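Local coordinates for protein catalase (Pseudomonas syringae, PDB 1M7S) that breaks down hydrogen peroxide into water and oxygen at a heme group and so protects the cell from peroxide damage, at residues Ala195-Asn200 / Pro319-Leu324; Glu204-Lys209 / Val259-Glu264; Gly184-Asp189 / Thr238-Gly243; Lys213-Ile218 / Phe250-Leu255. All blocks are in the same frame, centred on the assembly; numbering follows the deposited sequence.

Interaction 1 (Ala195-Asn200 / Pro319-Leu324). With HEM (protoporphyrin IX containing Fe), chain E.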
# COMPACT_ATOMS: atom_id res chain seq x y z
N ALA A 195 -1.10 -23.07 -26.93
CA ALA A 195 -2.22 -23.99 -27.06
C ALA A 195 -2.88 -23.96 -25.66
O ALA A 195 -2.20 -23.94 -24.63
CB ALA A 195 -1.70 -25.42 -27.22
N TYR A 196 -4.22 -23.86 -25.65
CA TYR A 196 -5.02 -23.93 -24.47
C TYR A 196 -5.68 -25.35 -24.53
O TYR A 196 -5.69 -25.93 -25.60
CB TYR A 196 -6.16 -22.90 -24.43
CG TYR A 196 -5.60 -21.56 -23.97
CD1 TYR A 196 -4.88 -20.78 -24.84
CD2 TYR A 196 -5.78 -21.12 -22.66
CE1 TYR A 196 -4.33 -19.56 -24.44
CE2 TYR A 196 -5.26 -19.88 -22.25
CZ TYR A 196 -4.53 -19.14 -23.15
OH TYR A 196 -3.97 -17.93 -22.78
N LYS A 197 -6.11 -25.81 -23.38
CA LYS A 197 -6.70 -27.15 -23.35
C LYS A 197 -8.21 -26.96 -23.19
O LYS A 197 -8.66 -26.39 -22.18
CB LYS A 197 -6.06 -27.93 -22.21
CG LYS A 197 -6.58 -29.24 -21.74
CD LYS A 197 -6.09 -29.74 -20.38
CE LYS A 197 -4.57 -29.75 -20.24
NZ LYS A 197 -4.21 -30.64 -19.07
N LEU A 198 -8.97 -27.41 -24.17
CA LEU A 198 -10.41 -27.36 -24.10
C LEU A 198 -10.92 -28.73 -23.60
O LEU A 198 -10.44 -29.74 -24.13
CB LEU A 198 -11.07 -27.03 -25.45
CG LEU A 198 -10.72 -25.62 -25.97
CD1 LEU A 198 -11.56 -25.21 -27.18
CD2 LEU A 198 -10.88 -24.57 -24.89
N VAL A 199 -11.86 -28.68 -22.69
CA VAL A 199 -12.37 -29.94 -22.12
C VAL A 199 -13.88 -30.01 -22.35
O VAL A 199 -14.61 -29.01 -22.25
CB VAL A 199 -11.80 -30.27 -20.74
CG1 VAL A 199 -10.92 -29.19 -20.11
CG2 VAL A 199 -12.78 -30.89 -19.76
N ASN A 200 -14.29 -31.20 -22.83
CA ASN A 200 -15.70 -31.36 -23.19
C ASN A 200 -16.47 -31.99 -22.05
O ASN A 200 -15.90 -32.37 -21.03
CB ASN A 200 -15.78 -32.09 -24.52
CG ASN A 200 -15.44 -33.57 -24.49
OD1 ASN A 200 -15.38 -34.21 -23.45
ND2 ASN A 200 -15.20 -34.16 -25.66
N PRO A 319 -5.49 -24.25 -18.91
CA PRO A 319 -4.13 -24.08 -19.40
C PRO A 319 -3.53 -25.41 -19.86
O PRO A 319 -3.84 -26.49 -19.33
CB PRO A 319 -3.31 -23.55 -18.22
CG PRO A 319 -4.12 -24.01 -17.05
CD PRO A 319 -5.57 -24.24 -17.43
N SER A 320 -2.74 -25.33 -20.93
CA SER A 320 -2.00 -26.52 -21.39
C SER A 320 -0.69 -26.53 -20.59
O SER A 320 -0.47 -25.62 -19.77
CB SER A 320 -1.70 -26.38 -22.89
OG SER A 320 -0.72 -25.32 -22.98
N GLU A 321 0.20 -27.48 -20.85
CA GLU A 321 1.47 -27.61 -20.18
C GLU A 321 2.58 -26.80 -20.81
O GLU A 321 3.75 -26.95 -20.44
CB GLU A 321 1.88 -29.12 -20.10
CG GLU A 321 0.87 -29.92 -19.24
CD GLU A 321 -0.46 -30.12 -19.95
OE1 GLU A 321 -0.59 -30.28 -21.20
OE2 GLU A 321 -1.53 -30.06 -19.26
N ASP A 322 2.25 -25.84 -21.70
CA ASP A 322 3.22 -24.93 -22.27
C ASP A 322 3.86 -24.25 -21.07
O ASP A 322 3.15 -23.63 -20.25
CB ASP A 322 2.48 -23.92 -23.16
CG ASP A 322 3.21 -22.72 -23.67
OD1 ASP A 322 4.09 -22.17 -22.96
OD2 ASP A 322 2.91 -22.30 -24.83
N ARG A 323 5.18 -24.35 -20.95
CA ARG A 323 5.83 -23.81 -19.78
C ARG A 323 5.86 -22.30 -19.61
O ARG A 323 6.02 -21.86 -18.46
CB ARG A 323 7.31 -24.31 -19.79
CG ARG A 323 7.25 -25.81 -19.54
CD ARG A 323 8.69 -26.34 -19.54
NE ARG A 323 8.67 -27.81 -19.62
CZ ARG A 323 9.84 -28.51 -19.74
NH1 ARG A 323 11.00 -27.90 -19.77
NH2 ARG A 323 9.75 -29.83 -19.76
N LEU A 324 5.62 -21.54 -20.64
CA LEU A 324 5.51 -20.10 -20.54
C LEU A 324 4.12 -19.77 -19.98
O LEU A 324 3.93 -18.91 -19.09
CB LEU A 324 5.66 -19.52 -21.97
CG LEU A 324 5.90 -18.01 -21.99
CD1 LEU A 324 7.21 -17.66 -21.31
CD2 LEU A 324 5.86 -17.54 -23.44
CHA HEM E . 0.53 -8.07 -19.20
CHB HEM E . 0.43 -10.75 -23.23
CHC HEM E . 4.01 -13.49 -21.48
CHD HEM E . 3.41 -11.44 -17.11
C1A HEM E . 0.21 -8.56 -20.45
C2A HEM E . -0.79 -7.96 -21.36
C3A HEM E . -0.82 -8.70 -22.46
C4A HEM E . 0.17 -9.76 -22.31
CMA HEM E . -1.70 -8.55 -23.71
CAA HEM E . -1.62 -6.73 -20.96
CBA HEM E . -3.08 -7.04 -20.49
CGA HEM E . -3.84 -5.70 -20.32
O1A HEM E . -4.11 -5.44 -19.13
O2A HEM E . -4.08 -5.14 -21.41
C1B HEM E . 1.37 -11.74 -23.10
C2B HEM E . 1.59 -12.83 -24.05
C3B HEM E . 2.60 -13.58 -23.57
C4B HEM E . 3.01 -13.00 -22.32
CMB HEM E . 0.80 -12.99 -25.36
CAB HEM E . 3.29 -14.82 -24.14
CBB HEM E . 2.71 -15.67 -24.97
C1C HEM E . 4.07 -13.24 -20.13
C2C HEM E . 4.75 -14.06 -19.16
C3C HEM E . 4.56 -13.51 -17.95
C4C HEM E . 3.80 -12.30 -18.15
CMC HEM E . 5.50 -15.39 -19.46
CAC HEM E . 5.04 -13.96 -16.56
CBC HEM E . 5.08 -15.25 -16.16
C1D HEM E . 2.62 -10.30 -17.34
C2D HEM E . 2.27 -9.33 -16.32
C3D HEM E . 1.48 -8.41 -16.88
C4D HEM E . 1.32 -8.77 -18.27
CMD HEM E . 2.79 -9.44 -14.87
CAD HEM E . 0.83 -7.16 -16.21
CBD HEM E . -0.64 -7.52 -15.80
CGD HEM E . -1.32 -6.45 -14.97
O1D HEM E . -2.60 -6.44 -15.00
O2D HEM E . -0.68 -5.64 -14.25
NA HEM E . 0.80 -9.61 -21.09
NB HEM E . 2.23 -11.88 -22.04
NC HEM E . 3.51 -12.14 -19.49
ND HEM E . 1.97 -9.95 -18.51
FE HEM E . 2.08 -10.94 -20.25
O HOH W 1 1.79 -23.67 -26.73
O HOH W 2 -5.04 -28.20 -17.46
O HOH W 3 3.96 -9.92 -21.59

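Interaction 2 (Glu204-Lys209 / Val259-Glu264)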
# COMPACT_ATOMS: atom_id res chain seq x y z
N GLU A 204 -12.92 -35.30 -22.00
CA GLU A 204 -11.89 -35.48 -23.01
C GLU A 204 -11.26 -34.12 -23.36
O GLU A 204 -11.97 -33.15 -23.31
CB GLU A 204 -12.44 -36.06 -24.30
CG GLU A 204 -13.09 -37.42 -24.00
CD GLU A 204 -14.00 -37.83 -25.13
OE1 GLU A 204 -14.40 -39.03 -25.17
OE2 GLU A 204 -14.34 -36.98 -25.98
N VAL A 205 -9.99 -34.16 -23.70
CA VAL A 205 -9.25 -32.91 -23.91
C VAL A 205 -8.78 -32.74 -25.33
O VAL A 205 -8.44 -33.68 -26.04
CB VAL A 205 -8.08 -33.12 -22.91
CG1 VAL A 205 -6.80 -32.46 -23.32
CG2 VAL A 205 -8.54 -32.66 -21.51
N HIS A 206 -8.67 -31.51 -25.83
CA HIS A 206 -8.11 -31.17 -27.10
C HIS A 206 -7.19 -29.93 -26.87
O HIS A 206 -7.53 -29.17 -25.98
CB HIS A 206 -9.07 -30.79 -28.21
CG HIS A 206 -9.87 -31.94 -28.76
ND1 HIS A 206 -10.91 -32.47 -28.01
CD2 HIS A 206 -9.80 -32.61 -29.92
CE1 HIS A 206 -11.47 -33.46 -28.70
NE2 HIS A 206 -10.83 -33.56 -29.85
N TYR A 207 -6.10 -29.86 -27.62
CA TYR A 207 -5.23 -28.68 -27.50
C TYR A 207 -5.61 -27.72 -28.62
O TYR A 207 -5.65 -28.09 -29.80
CB TYR A 207 -3.75 -29.11 -27.58
CG TYR A 207 -3.31 -29.82 -26.31
CD1 TYR A 207 -3.28 -31.22 -26.24
CD2 TYR A 207 -2.98 -29.10 -25.17
CE1 TYR A 207 -2.89 -31.85 -25.07
CE2 TYR A 207 -2.58 -29.73 -24.00
CZ TYR A 207 -2.56 -31.12 -23.95
OH TYR A 207 -2.18 -31.78 -22.80
N VAL A 208 -5.83 -26.46 -28.28
CA VAL A 208 -6.29 -25.52 -29.31
C VAL A 208 -5.52 -24.22 -29.30
O VAL A 208 -5.27 -23.66 -28.22
CB VAL A 208 -7.78 -25.20 -28.95
CG1 VAL A 208 -8.33 -24.18 -29.91
CG2 VAL A 208 -8.67 -26.45 -28.96
N LYS A 209 -5.22 -23.70 -30.48
CA LYS A 209 -4.67 -22.37 -30.62
C LYS A 209 -5.79 -21.43 -31.11
O LYS A 209 -6.65 -21.81 -31.89
CB LYS A 209 -3.51 -22.37 -31.58
CG LYS A 209 -2.25 -22.87 -30.86
CD LYS A 209 -1.09 -22.59 -31.83
CE LYS A 209 0.19 -23.03 -31.14
NZ LYS A 209 1.21 -21.99 -31.12
N VAL A 259 -6.87 -27.21 -33.96
CA VAL A 259 -7.11 -28.25 -32.97
C VAL A 259 -6.22 -29.46 -33.12
O VAL A 259 -6.12 -29.90 -34.28
CB VAL A 259 -8.59 -28.74 -33.12
CG1 VAL A 259 -9.04 -29.81 -32.15
CG2 VAL A 259 -9.56 -27.57 -32.98
N LEU A 260 -5.64 -29.93 -32.03
CA LEU A 260 -4.86 -31.16 -32.04
C LEU A 260 -5.25 -32.01 -30.83
O LEU A 260 -5.56 -31.53 -29.72
CB LEU A 260 -3.35 -30.96 -31.97
CG LEU A 260 -2.62 -30.33 -33.15
CD1 LEU A 260 -1.16 -30.05 -32.82
CD2 LEU A 260 -2.68 -31.22 -34.37
N LYS A 261 -5.34 -33.34 -31.04
CA LYS A 261 -5.58 -34.28 -29.96
C LYS A 261 -4.24 -34.53 -29.24
O LYS A 261 -3.15 -34.47 -29.79
CB LYS A 261 -6.07 -35.61 -30.55
CG LYS A 261 -7.33 -35.55 -31.38
CD LYS A 261 -7.85 -36.95 -31.66
CE LYS A 261 -8.23 -37.09 -33.13
NZ LYS A 261 -9.55 -36.45 -33.38
N PRO A 262 -4.31 -34.88 -27.96
CA PRO A 262 -3.19 -35.16 -27.08
C PRO A 262 -2.21 -36.19 -27.63
O PRO A 262 -0.99 -36.00 -27.66
CB PRO A 262 -3.82 -35.62 -25.74
CG PRO A 262 -5.13 -34.84 -25.79
CD PRO A 262 -5.59 -34.96 -27.23
N GLU A 263 -2.72 -37.23 -28.24
CA GLU A 263 -1.98 -38.32 -28.87
C GLU A 263 -1.27 -37.96 -30.17
O GLU A 263 -0.46 -38.72 -30.73
CB GLU A 263 -3.01 -39.44 -29.16
CG GLU A 263 -4.30 -38.90 -29.72
CD GLU A 263 -5.34 -38.40 -28.73
OE1 GLU A 263 -5.21 -38.10 -27.56
OE2 GLU A 263 -6.52 -38.40 -29.21
N GLU A 264 -1.54 -36.78 -30.72
CA GLU A 264 -0.89 -36.33 -31.93
C GLU A 264 0.36 -35.49 -31.70
O GLU A 264 1.11 -35.33 -32.65
CB GLU A 264 -1.85 -35.41 -32.72
CG GLU A 264 -3.24 -36.00 -32.92
CD GLU A 264 -3.96 -35.16 -33.98
OE1 GLU A 264 -3.67 -35.47 -35.16
OE2 GLU A 264 -4.76 -34.26 -33.65

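Interaction 3 (Gly184-Asp189 / Thr238-Gly243)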
# COMPACT_ATOMS: atom_id res chain seq x y z
N GLY A 184 -2.58 0.60 -36.96
CA GLY A 184 -3.70 0.75 -36.04
C GLY A 184 -3.98 -0.60 -35.38
O GLY A 184 -3.79 -1.65 -36.03
N TYR A 185 -4.58 -0.60 -34.24
CA TYR A 185 -4.97 -1.85 -33.56
C TYR A 185 -6.07 -2.57 -34.37
O TYR A 185 -6.15 -3.80 -34.38
CB TYR A 185 -5.51 -1.59 -32.17
CG TYR A 185 -4.46 -1.14 -31.16
CD1 TYR A 185 -3.30 -1.89 -30.98
CD2 TYR A 185 -4.75 -0.04 -30.36
CE1 TYR A 185 -2.38 -1.51 -30.02
CE2 TYR A 185 -3.84 0.34 -29.37
CZ TYR A 185 -2.68 -0.39 -29.24
OH TYR A 185 -1.77 0.01 -28.27
N ARG A 186 -6.82 -1.77 -35.14
CA ARG A 186 -7.85 -2.32 -36.01
C ARG A 186 -7.23 -3.07 -37.19
O ARG A 186 -7.94 -3.86 -37.82
CB ARG A 186 -8.69 -1.17 -36.68
CG ARG A 186 -9.42 -0.33 -35.64
CD ARG A 186 -10.39 0.65 -36.38
NE ARG A 186 -9.59 1.67 -37.07
CZ ARG A 186 -9.99 2.27 -38.17
NH1 ARG A 186 -11.17 1.88 -38.68
NH2 ARG A 186 -9.26 3.22 -38.76
N PHE A 187 -5.99 -2.86 -37.53
CA PHE A 187 -5.28 -3.44 -38.64
C PHE A 187 -4.22 -4.45 -38.21
O PHE A 187 -3.17 -4.51 -38.83
CB PHE A 187 -4.67 -2.32 -39.51
CG PHE A 187 -5.74 -1.32 -39.89
CD1 PHE A 187 -5.73 -0.05 -39.32
CD2 PHE A 187 -6.75 -1.64 -40.78
CE1 PHE A 187 -6.69 0.89 -39.63
CE2 PHE A 187 -7.74 -0.71 -41.09
CZ PHE A 187 -7.72 0.55 -40.52
N MET A 188 -4.53 -5.19 -37.17
CA MET A 188 -3.65 -6.26 -36.72
C MET A 188 -4.50 -7.48 -36.36
O MET A 188 -5.62 -7.34 -35.87
CB MET A 188 -2.77 -5.95 -35.51
CG MET A 188 -3.41 -5.77 -34.15
SD MET A 188 -2.18 -5.10 -32.96
CE MET A 188 -3.09 -5.63 -31.49
N ASP A 189 -3.85 -8.63 -36.42
CA ASP A 189 -4.54 -9.83 -35.95
C ASP A 189 -4.24 -10.00 -34.46
O ASP A 189 -3.47 -9.25 -33.88
CB ASP A 189 -4.03 -11.08 -36.68
CG ASP A 189 -4.61 -11.31 -38.06
OD1 ASP A 189 -5.43 -10.52 -38.55
OD2 ASP A 189 -4.20 -12.35 -38.67
N THR A 238 -4.14 4.91 -30.25
CA THR A 238 -5.36 5.25 -29.47
C THR A 238 -6.30 6.12 -30.31
O THR A 238 -7.55 5.97 -30.33
CB THR A 238 -5.00 5.97 -28.16
OG1 THR A 238 -4.29 5.06 -27.28
CG2 THR A 238 -6.25 6.41 -27.41
N ASN A 239 -5.71 7.11 -30.97
CA ASN A 239 -6.51 8.02 -31.79
C ASN A 239 -7.28 7.29 -32.89
O ASN A 239 -8.45 7.60 -33.14
CB ASN A 239 -5.58 9.05 -32.46
CG ASN A 239 -5.54 10.33 -31.63
OD1 ASN A 239 -6.63 10.84 -31.32
ND2 ASN A 239 -4.33 10.77 -31.37
N ASP A 240 -6.60 6.41 -33.61
CA ASP A 240 -7.18 5.61 -34.68
C ASP A 240 -8.37 4.78 -34.19
O ASP A 240 -9.40 4.70 -34.86
CB ASP A 240 -6.14 4.66 -35.27
CG ASP A 240 -6.75 3.69 -36.29
OD1 ASP A 240 -6.97 2.50 -35.92
OD2 ASP A 240 -6.99 4.12 -37.42
N LEU A 241 -8.23 4.15 -33.03
CA LEU A 241 -9.28 3.27 -32.51
C LEU A 241 -10.44 4.05 -31.94
O LEU A 241 -11.60 3.75 -32.29
CB LEU A 241 -8.73 2.28 -31.49
CG LEU A 241 -9.73 1.31 -30.85
CD1 LEU A 241 -10.39 0.48 -31.97
CD2 LEU A 241 -9.01 0.41 -29.85
N VAL A 242 -10.17 5.02 -31.05
CA VAL A 242 -11.23 5.79 -30.43
C VAL A 242 -11.99 6.58 -31.51
O VAL A 242 -13.22 6.54 -31.53
CB VAL A 242 -10.67 6.69 -29.32
CG1 VAL A 242 -11.72 7.68 -28.82
CG2 VAL A 242 -10.02 5.81 -28.24
N GLY A 243 -11.26 7.11 -32.47
CA GLY A 243 -11.75 7.80 -33.63
C GLY A 243 -12.73 6.97 -34.45
O GLY A 243 -13.84 7.47 -34.76
O HOH W 4 -5.98 1.61 -33.47

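Interaction 4 (Lys213-Ile218 / Phe250-Leu255)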
# COMPACT_ATOMS: atom_id res chain seq x y z
N LYS A 213 -8.75 -13.05 -36.54
CA LYS A 213 -8.42 -12.59 -37.88
C LYS A 213 -9.08 -11.24 -38.15
O LYS A 213 -10.32 -11.14 -38.10
CB LYS A 213 -8.86 -13.58 -38.98
CG LYS A 213 -8.48 -13.07 -40.37
CD LYS A 213 -8.32 -14.19 -41.37
CE LYS A 213 -8.02 -13.54 -42.74
NZ LYS A 213 -6.56 -13.24 -42.86
N SER A 214 -8.25 -10.22 -38.36
CA SER A 214 -8.79 -8.89 -38.63
C SER A 214 -9.62 -8.82 -39.92
O SER A 214 -9.15 -9.21 -40.99
CB SER A 214 -7.64 -7.87 -38.82
OG SER A 214 -8.26 -6.61 -39.12
N LEU A 215 -10.84 -8.33 -39.79
CA LEU A 215 -11.74 -8.16 -40.94
C LEU A 215 -11.48 -6.83 -41.60
O LEU A 215 -12.02 -6.57 -42.68
CB LEU A 215 -13.21 -8.36 -40.58
CG LEU A 215 -13.47 -9.77 -39.96
CD1 LEU A 215 -14.96 -9.97 -39.73
CD2 LEU A 215 -12.91 -10.89 -40.83
N GLN A 216 -10.54 -6.01 -41.07
CA GLN A 216 -10.15 -4.76 -41.72
C GLN A 216 -8.87 -4.97 -42.51
O GLN A 216 -8.41 -4.07 -43.20
CB GLN A 216 -9.91 -3.68 -40.66
CG GLN A 216 -11.13 -3.29 -39.88
CD GLN A 216 -11.69 -4.34 -38.96
OE1 GLN A 216 -12.85 -4.75 -39.11
NE2 GLN A 216 -10.89 -4.78 -37.99
N GLY A 217 -8.23 -6.14 -42.35
CA GLY A 217 -6.98 -6.42 -43.02
C GLY A 217 -5.81 -6.00 -42.10
O GLY A 217 -6.02 -5.49 -41.00
N ILE A 218 -4.63 -6.31 -42.57
CA ILE A 218 -3.37 -5.98 -41.92
C ILE A 218 -2.74 -4.76 -42.57
O ILE A 218 -2.49 -4.71 -43.79
CB ILE A 218 -2.33 -7.12 -42.08
CG1 ILE A 218 -2.88 -8.43 -41.52
CG2 ILE A 218 -1.00 -6.78 -41.40
CD1 ILE A 218 -3.57 -8.35 -40.19
N PHE A 250 -17.03 0.33 -36.64
CA PHE A 250 -16.62 -0.66 -35.66
C PHE A 250 -15.77 -1.77 -36.23
O PHE A 250 -16.13 -2.54 -37.14
CB PHE A 250 -17.88 -1.21 -34.99
CG PHE A 250 -18.82 -0.18 -34.47
CD1 PHE A 250 -20.19 -0.34 -34.62
CD2 PHE A 250 -18.37 0.97 -33.82
CE1 PHE A 250 -21.07 0.62 -34.12
CE2 PHE A 250 -19.22 1.93 -33.33
CZ PHE A 250 -20.58 1.74 -33.47
N PRO A 251 -14.57 -1.92 -35.67
CA PRO A 251 -13.65 -2.98 -36.11
C PRO A 251 -14.16 -4.33 -35.65
O PRO A 251 -14.75 -4.51 -34.58
CB PRO A 251 -12.29 -2.67 -35.43
CG PRO A 251 -12.76 -1.95 -34.18
CD PRO A 251 -14.00 -1.16 -34.55
N LYS A 252 -13.94 -5.32 -36.52
CA LYS A 252 -14.29 -6.70 -36.23
C LYS A 252 -13.18 -7.71 -36.49
O LYS A 252 -12.33 -7.58 -37.35
CB LYS A 252 -15.45 -7.13 -37.18
CG LYS A 252 -16.75 -6.42 -36.74
CD LYS A 252 -17.80 -6.43 -37.87
CE LYS A 252 -17.80 -7.64 -38.74
NZ LYS A 252 -17.10 -7.57 -40.04
N TRP A 253 -13.30 -8.83 -35.72
CA TRP A 253 -12.37 -9.92 -35.90
C TRP A 253 -13.12 -11.27 -35.82
O TRP A 253 -14.00 -11.46 -35.00
CB TRP A 253 -11.33 -9.94 -34.78
CG TRP A 253 -10.27 -8.87 -34.81
CD1 TRP A 253 -8.99 -8.99 -35.24
CD2 TRP A 253 -10.45 -7.54 -34.35
NE1 TRP A 253 -8.34 -7.76 -35.08
CE2 TRP A 253 -9.23 -6.87 -34.50
CE3 TRP A 253 -11.53 -6.84 -33.75
CZ2 TRP A 253 -9.06 -5.54 -34.13
CZ3 TRP A 253 -11.37 -5.52 -33.42
CH2 TRP A 253 -10.12 -4.85 -33.59
N ASP A 254 -12.82 -12.16 -36.75
CA ASP A 254 -13.34 -13.52 -36.74
C ASP A 254 -12.41 -14.36 -35.87
O ASP A 254 -11.17 -14.22 -36.00
CB ASP A 254 -13.41 -14.11 -38.15
CG ASP A 254 -14.73 -13.72 -38.85
OD1 ASP A 254 -15.66 -13.25 -38.18
OD2 ASP A 254 -14.79 -13.90 -40.09
N LEU A 255 -12.99 -15.16 -34.99
CA LEU A 255 -12.18 -16.06 -34.15
C LEU A 255 -12.08 -17.44 -34.79
O LEU A 255 -13.10 -18.08 -35.10
CB LEU A 255 -12.81 -16.19 -32.76
CG LEU A 255 -12.10 -17.07 -31.73
CD1 LEU A 255 -10.67 -16.51 -31.49
CD2 LEU A 255 -12.89 -17.16 -30.45

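Interaction 1 (Ala195-Asn200 / Pro319-Leu324)
Ser320 and Glu321 meet Ala195 and Lys197 where strand 196-199 of the catalase beta-barrel sheet, between strands 205-214 and 317-319, runs beside the turn that leads into helix 323-339. The tight part is direct bonding at Ser320 and Lys197. The chi1 of Ser320, 70°, sets OG between the backbone N and the carbonyl carbon, from where it reaches Ala195 O. Ser320 OG donates to Ala195 O at 2.6 Å, from a position tilted 33° out of the carbonyl plane. Ser320 OG also accepts from Asp322 N at 3.3 Å, which makes an ST turn. Beyond it Asp322 is the N-cap of the helix: its OD1 accepts from Leu324 N.

The Lys197 chain passes Pro319, with Lys197 CE 3.5 Å from Pro319 O. It bends at chi3 (-52°), and the two charged side chains cross obliquely. Lys197 NZ reaches Glu321 OE2 at 2.7 Å on the syn lone pair, forming a buried salt bridge. The other carboxylate oxygen, Glu321 OE1, is bonded to Tyr207 OH, so the two oxygens have separate partners.

The looser side is where water fills in. The side chains of Tyr196 and Pro319 set off away from the contact. A water accepts from Lys197 NZ and lies within reach of Pro319 O. Another bridges Ala195 N and Asp322 OD2, and His194 also bonds OD2.

Leu324, at the start of the helix, belongs to the heme pocket. It leans on the porphyrin rim, with its CD1 3.4 Å from the heme methyl carbon CMC.

Interaction 2 (Glu204-Lys209 / Val259-Glu264)
Tyr207 and Leu260 form an antiparallel hydrogen-bonded pair in the catalase beta-barrel, where strand 205-214 meets the end of strand 252-260. Tyr207 N donates to Leu260 O at 2.7 Å, and Leu260 N returns a bond to Tyr207 O.

The side chain of Tyr207 can be followed outward. Its CB lies 3.7 Å from Leu260 O. Chi1 of -73° sets CG beside the backbone N, and the ring runs out beside Pro262. Along the ring, CD1 comes near Pro262 CA. The next atom, CE1, touches Pro262 CG at 3.8 Å; Pro262 CA sits in the plane of the ring, at its edge. At the tip, OH leaves this pair of segments and is hydrogen-bonded to Glu321.

Pro262 also receives Val205, whose CG1 packs on the proline CG. The next pair, Val208 and Val259, is non-hydrogen-bonded and has its side chains on the other side of the sheet from Tyr207. Here Val259 CA approaches Tyr207 O in a CA-H...O contact. Past the strand end the chain turns, and Glu264 OE2 accepts from Lys261 N at 2.8 Å with its anti lone pair. His206 lies alongside Lys261, and its CD2 meets Val259 CG1 at 3.7 Å.

Interaction 3 (Gly184-Asp189 / Thr238-Gly243)
Asp240 OD1 is gripped by two donors, Arg186 NE at 3.0 Å and a water at 2.8 Å. That water accepts from Tyr185 N, so it ties the loop backbone to helix 236-246. The other oxygen, Asp240 OD2, takes Arg186 NH2 at 2.8 Å. The arginine thus holds the carboxylate side-on, with one nitrogen to each oxygen. Both bonds are nearly straight, and both oxygens lie close to the guanidinium plane. The two planes stand 39° apart. NE meets OD1 from above the carboxylate plane, while NH2 comes to OD2 on the syn side, also well out of that plane.

The arginine chain bends at chi3 (-70°), which places NE for its bond to Asp240 OD1. Phe187 CZ sits 3.5 Å above one face of the guanidinium, and Arg186 CB lies over the centre of the phenyl ring. Phe187 CE1 also comes edge-on to Asp240 OD2. On the apolar side, Leu241 CD1 touches Arg186 CG at 3.9 Å, and Leu241 CD2 packs more loosely on the ring of Tyr185. Tyr185 stacks on Phe89; the nearest atoms of its side chain and the heme are about 9 Å apart.

The contact joins the loop before strand 190-191 to a helix outside the barrel sheet. Its chemistry implies a directional ion pair, reinforced by a water and by an aromatic ring, that would fix the rotation of both charged groups.

Interaction 4 (Lys213-Ile218 / Phe250-Leu255)
Gln216 uses its side-chain amide much as a backbone peptide would, extending the antiparallel pairing of strands 205-214 and 252-260 in the catalase beta-barrel after strand 205-214 has ended. Its OE1 accepts from Lys252 N at 2.9 Å, and its NE2 donates to Lys252 O at 3.2 Å. The second bond is the more bent, at 140°. The chain folds at chi2 (67°), which turns CD back toward the partner strand. Lys252 O also accepts from Leu215 N, and the two donors reach it from opposite faces of its plane.

Lys213 and Asp254 form a hydrogen-bonded pair, with Lys213 N to Asp254 O at 2.7 Å. Ser214 and Trp253 form the next, non-hydrogen-bonded pair. An ST turn follows: Ser214 OG accepts from Gln216 N.

Leu215 CD1 lies 3.2 Å from Lys252 NZ, while its CD2 faces Asp254 OD2. The leucine and aspartate side chains cross at about a right angle; Asp254 OD1 is bonded to Gln289. Trp253 gives its NE1 to Met188 O, and Gln216 NE2 also bonds Arg186 O. Gln216 NE2 sits over one face of the indole, toward the rim, and Trp253 CD1 packs 3.4 Å from Ser214 CA.

Interactions 2 and 4 lie at the two ends of one strand pair, 205-214 with 252-260, with centres 26 Å apart. Interaction 1 joins the first end through neighbouring strand 196-199, where Tyr196 O meets Val208 N at 2.7 Å. Their centres are 9 Å apart. Interaction 3 abuts interaction 4 at the other end: Asp189 OD1 lies 2.8 Å from Ser214 N. Interaction 1 touches the heme directly, through Leu324. In interaction 3 the side chain of Tyr185 is about 8 Å from that of His52, a predicted active-site residue. Interaction 2 lies away from the annotated sites.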